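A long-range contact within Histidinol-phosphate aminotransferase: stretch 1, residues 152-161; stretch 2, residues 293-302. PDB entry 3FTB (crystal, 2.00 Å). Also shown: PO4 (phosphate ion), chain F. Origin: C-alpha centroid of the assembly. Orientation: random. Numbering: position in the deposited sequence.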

# COMPACT_ATOMS: atom_id res chain seq x y z
N ASN A 152 9.11 -21.49 4.22
CA ASN A 152 8.44 -22.77 4.15
C ASN A 152 7.40 -22.77 3.04
O ASN A 152 6.25 -22.39 3.29
CB ASN A 152 7.71 -23.06 5.46
CG ASN A 152 7.16 -24.47 5.52
OD1 ASN A 152 7.70 -25.38 4.88
ND2 ASN A 152 6.09 -24.68 6.28
N PRO A 153 7.78 -23.22 1.83
CA PRO A 153 9.11 -23.72 1.48
C PRO A 153 10.09 -22.60 1.17
O PRO A 153 9.69 -21.50 0.83
CB PRO A 153 8.86 -24.57 0.21
CG PRO A 153 7.46 -24.32 -0.19
CD PRO A 153 6.87 -23.27 0.68
N ASN A 154 11.38 -22.88 1.27
CA ASN A 154 12.39 -21.85 1.04
C ASN A 154 12.83 -21.62 -0.41
O ASN A 154 13.19 -22.56 -1.12
CB ASN A 154 13.63 -22.12 1.90
CG ASN A 154 14.54 -20.91 2.01
OD1 ASN A 154 14.11 -19.82 2.40
ND2 ASN A 154 15.80 -21.10 1.68
N ASN A 155 12.79 -20.36 -0.82
CA ASN A 155 13.37 -19.88 -2.07
C ASN A 155 14.88 -19.65 -1.84
O ASN A 155 15.25 -18.88 -0.96
CB ASN A 155 12.66 -18.57 -2.42
CG ASN A 155 13.40 -17.75 -3.49
OD1 ASN A 155 14.29 -18.25 -4.17
ND2 ASN A 155 13.01 -16.49 -3.62
N PRO A 156 15.76 -20.28 -2.64
CA PRO A 156 15.65 -20.94 -3.96
C PRO A 156 15.53 -22.47 -3.98
O PRO A 156 15.30 -23.01 -5.06
CB PRO A 156 16.99 -20.60 -4.61
CG PRO A 156 17.95 -20.22 -3.43
CD PRO A 156 17.15 -20.31 -2.15
N ASN A 157 15.72 -23.17 -2.87
CA ASN A 157 15.86 -24.62 -2.94
C ASN A 157 14.56 -25.37 -2.76
O ASN A 157 14.54 -26.60 -2.85
CB ASN A 157 16.90 -25.12 -1.94
CG ASN A 157 16.46 -24.95 -0.50
OD1 ASN A 157 16.22 -23.84 -0.04
ND2 ASN A 157 16.37 -26.05 0.21
N GLY A 158 13.48 -24.63 -2.49
CA GLY A 158 12.16 -25.23 -2.34
C GLY A 158 12.00 -26.21 -1.19
O GLY A 158 11.17 -27.11 -1.25
N GLY A 159 12.78 -26.03 -0.13
CA GLY A 159 12.73 -26.94 0.99
C GLY A 159 11.62 -26.63 1.99
O GLY A 159 11.40 -25.47 2.33
N LEU A 160 10.94 -27.67 2.45
CA LEU A 160 9.92 -27.55 3.49
C LEU A 160 10.53 -27.81 4.87
O LEU A 160 11.36 -28.69 5.01
CB LEU A 160 8.79 -28.56 3.27
CG LEU A 160 7.76 -28.28 2.19
CD1 LEU A 160 7.01 -29.56 1.85
CD2 LEU A 160 6.79 -27.19 2.64
N ILE A 161 10.11 -27.04 5.87
CA ILE A 161 10.53 -27.28 7.25
C ILE A 161 9.96 -28.59 7.83
O ILE A 161 8.75 -28.73 8.00
CB ILE A 161 10.12 -26.12 8.16
CG1 ILE A 161 10.73 -24.79 7.70
CG2 ILE A 161 10.51 -26.42 9.61
CD1 ILE A 161 10.15 -23.58 8.42
N PHE A 293 17.86 -30.33 -7.00
CA PHE A 293 17.35 -30.37 -5.62
C PHE A 293 15.82 -30.48 -5.64
O PHE A 293 15.15 -29.78 -6.41
CB PHE A 293 17.78 -29.12 -4.85
CG PHE A 293 19.27 -29.01 -4.64
CD1 PHE A 293 20.07 -28.35 -5.57
CD2 PHE A 293 19.87 -29.56 -3.51
CE1 PHE A 293 21.44 -28.24 -5.37
CE2 PHE A 293 21.24 -29.46 -3.31
CZ PHE A 293 22.03 -28.80 -4.24
N SER A 294 15.27 -31.36 -4.81
CA SER A 294 13.83 -31.64 -4.82
C SER A 294 12.98 -30.48 -4.27
O SER A 294 13.14 -30.07 -3.11
CB SER A 294 13.52 -32.94 -4.07
OG SER A 294 12.14 -33.25 -4.16
N PRO A 295 12.06 -29.96 -5.11
CA PRO A 295 11.22 -28.80 -4.82
C PRO A 295 9.91 -29.21 -4.18
O PRO A 295 9.50 -30.36 -4.28
CB PRO A 295 10.91 -28.24 -6.22
CG PRO A 295 11.42 -29.26 -7.22
CD PRO A 295 11.81 -30.48 -6.46
N HIS A 296 9.24 -28.26 -3.53
CA HIS A 296 7.92 -28.53 -2.99
C HIS A 296 6.93 -27.45 -3.34
O HIS A 296 5.81 -27.45 -2.86
CB HIS A 296 8.00 -28.80 -1.48
CG HIS A 296 8.59 -30.14 -1.16
ND1 HIS A 296 9.95 -30.36 -1.12
CD2 HIS A 296 8.00 -31.33 -0.93
CE1 HIS A 296 10.18 -31.63 -0.85
NE2 HIS A 296 9.01 -32.24 -0.72
N ALA A 297 7.37 -26.53 -4.20
CA ALA A 297 6.52 -25.49 -4.75
C ALA A 297 6.65 -25.45 -6.27
O ALA A 297 6.84 -26.49 -6.90
CB ALA A 297 6.87 -24.12 -4.14
N ASN A 298 6.57 -24.26 -6.86
CA ASN A 298 6.65 -24.13 -8.32
C ASN A 298 8.00 -23.63 -8.86
O ASN A 298 8.05 -22.82 -9.80
CB ASN A 298 5.49 -23.29 -8.85
CG ASN A 298 5.55 -21.86 -8.35
OD1 ASN A 298 5.98 -21.61 -7.22
ND2 ASN A 298 5.14 -20.91 -9.19
N PHE A 299 9.10 -24.13 -8.28
CA PHE A 299 10.44 -23.84 -8.77
C PHE A 299 11.42 -24.93 -8.34
O PHE A 299 11.16 -25.68 -7.41
CB PHE A 299 10.91 -22.47 -8.29
CG PHE A 299 10.78 -22.28 -6.80
CD1 PHE A 299 11.76 -22.75 -5.94
CD2 PHE A 299 9.66 -21.65 -6.27
CE1 PHE A 299 11.64 -22.59 -4.57
CE2 PHE A 299 9.54 -21.50 -4.91
CZ PHE A 299 10.53 -21.96 -4.05
N VAL A 300 12.56 -24.99 -9.03
CA VAL A 300 13.55 -26.04 -8.83
C VAL A 300 14.99 -25.47 -8.87
O VAL A 300 15.33 -24.70 -9.77
CB VAL A 300 13.39 -27.13 -9.91
CG1 VAL A 300 13.58 -26.53 -11.31
CG2 VAL A 300 14.34 -28.29 -9.67
N LEU A 301 15.83 -25.84 -7.89
CA LEU A 301 17.23 -25.40 -7.86
C LEU A 301 18.20 -26.44 -8.44
O LEU A 301 18.35 -27.55 -7.91
CB LEU A 301 17.68 -25.05 -6.43
CG LEU A 301 19.14 -24.63 -6.24
CD1 LEU A 301 19.33 -23.18 -6.63
CD2 LEU A 301 19.62 -24.88 -4.81
N CYS A 302 18.89 -26.05 -9.52
CA CYS A 302 19.81 -26.95 -10.20
C CYS A 302 21.28 -26.57 -10.00
O CYS A 302 21.65 -25.40 -10.06
CB CYS A 302 19.44 -27.05 -11.69
SG CYS A 302 17.74 -27.60 -12.00
P PO4 F . 13.25 -13.86 -6.24
O1 PO4 F . 12.32 -12.69 -5.97
O2 PO4 F . 14.49 -13.73 -5.39
O3 PO4 F . 12.53 -15.14 -5.89
O4 PO4 F . 13.62 -13.87 -7.70
O HOH W 1 14.73 -27.41 -6.13
O HOH W 2 15.53 -28.52 -1.25

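Three residues of the second stretch, Phe299, His296 and Leu301, have the largest covered areas in the contact, and each meets the first stretch in a different way. The first stretch is an irregular loop held in shape by its own hydrogen bonds: Asn154 N donates to Gly159 O at 2.8 Å, Gly158 N to Asn154 O at a very short 2.5 Å, and the side chain Asn154 ND2 to Asn157 OD1 at 3.3 Å. The lesson is that the loop carries hydrogen bonds of its own where the second stretch packs against it.

Phe299 is the largest contributor. Its CA-to-CB bond runs sideways, but with chi1 at 52° (p) the end of the ring comes nearer to the loop. The ring presents its edge to backbone atoms: Phe299 CE1 lies 3.4 Å from Gly158 N and 3.8 Å from Asn154 O, while Phe299 CD1 lies 3.7 Å from Pro156 O. Aromatic C-H groups carry a slight positive charge, so carbonyl oxygens are tolerable neighbours for such an edge. Gly158 makes this closeness possible. An ideal CB there would point toward the second stretch, 3.1 Å from Pro295 CA and 3.5 Å from Phe299 CE1, both tight, and its phi of 63° favours glycine in its own right.

His296 also meets Gly158, and touches Leu160 as well. The CA-to-CB bond of His296 points toward the loop, and His296 ND1 gives a weak hydrogen bond to Gly158 O, 3.5 Å away and near the plane of the ring. The same oxygen lies 3.2 Å from the backbone atom His296 N. A close van der Waals contact adds to this: Leu160 CD1 lies 3.4 Å from His296 CD2. Nearby, Pro153 CG rests 4.0 Å from Ala297 CB, a small apolar touch beside the polar one.

The CA-to-CB bond of Leu301 also points toward the loop, from the strand, and its side chain packs where Pro156 and Asn157 meet. Leu301 CB sits 3.4 Å from Pro156 O and 4.0 Å from Asn157 CA; Leu301 CD1 is 4.0 Å from Pro156 CB, and Leu301 CD2 is 4.0 Å from Asn157 CB. The CA-to-CB bond of Val300, its neighbour in the strand, points away, as alternation along a strand would have it.

Beyond the weak hydrogen bond from His296 ND1 to Gly158 O, water supplies further polar links. Water 1 accepts from Leu301 N at 2.6 Å and donates to Phe293 O at 2.4 Å, and weakly to Asn157 O at 3.4 Å. Water 2 donates to Asn157 O at 2.7 Å and weakly to Ser294 O at 3.4 Å.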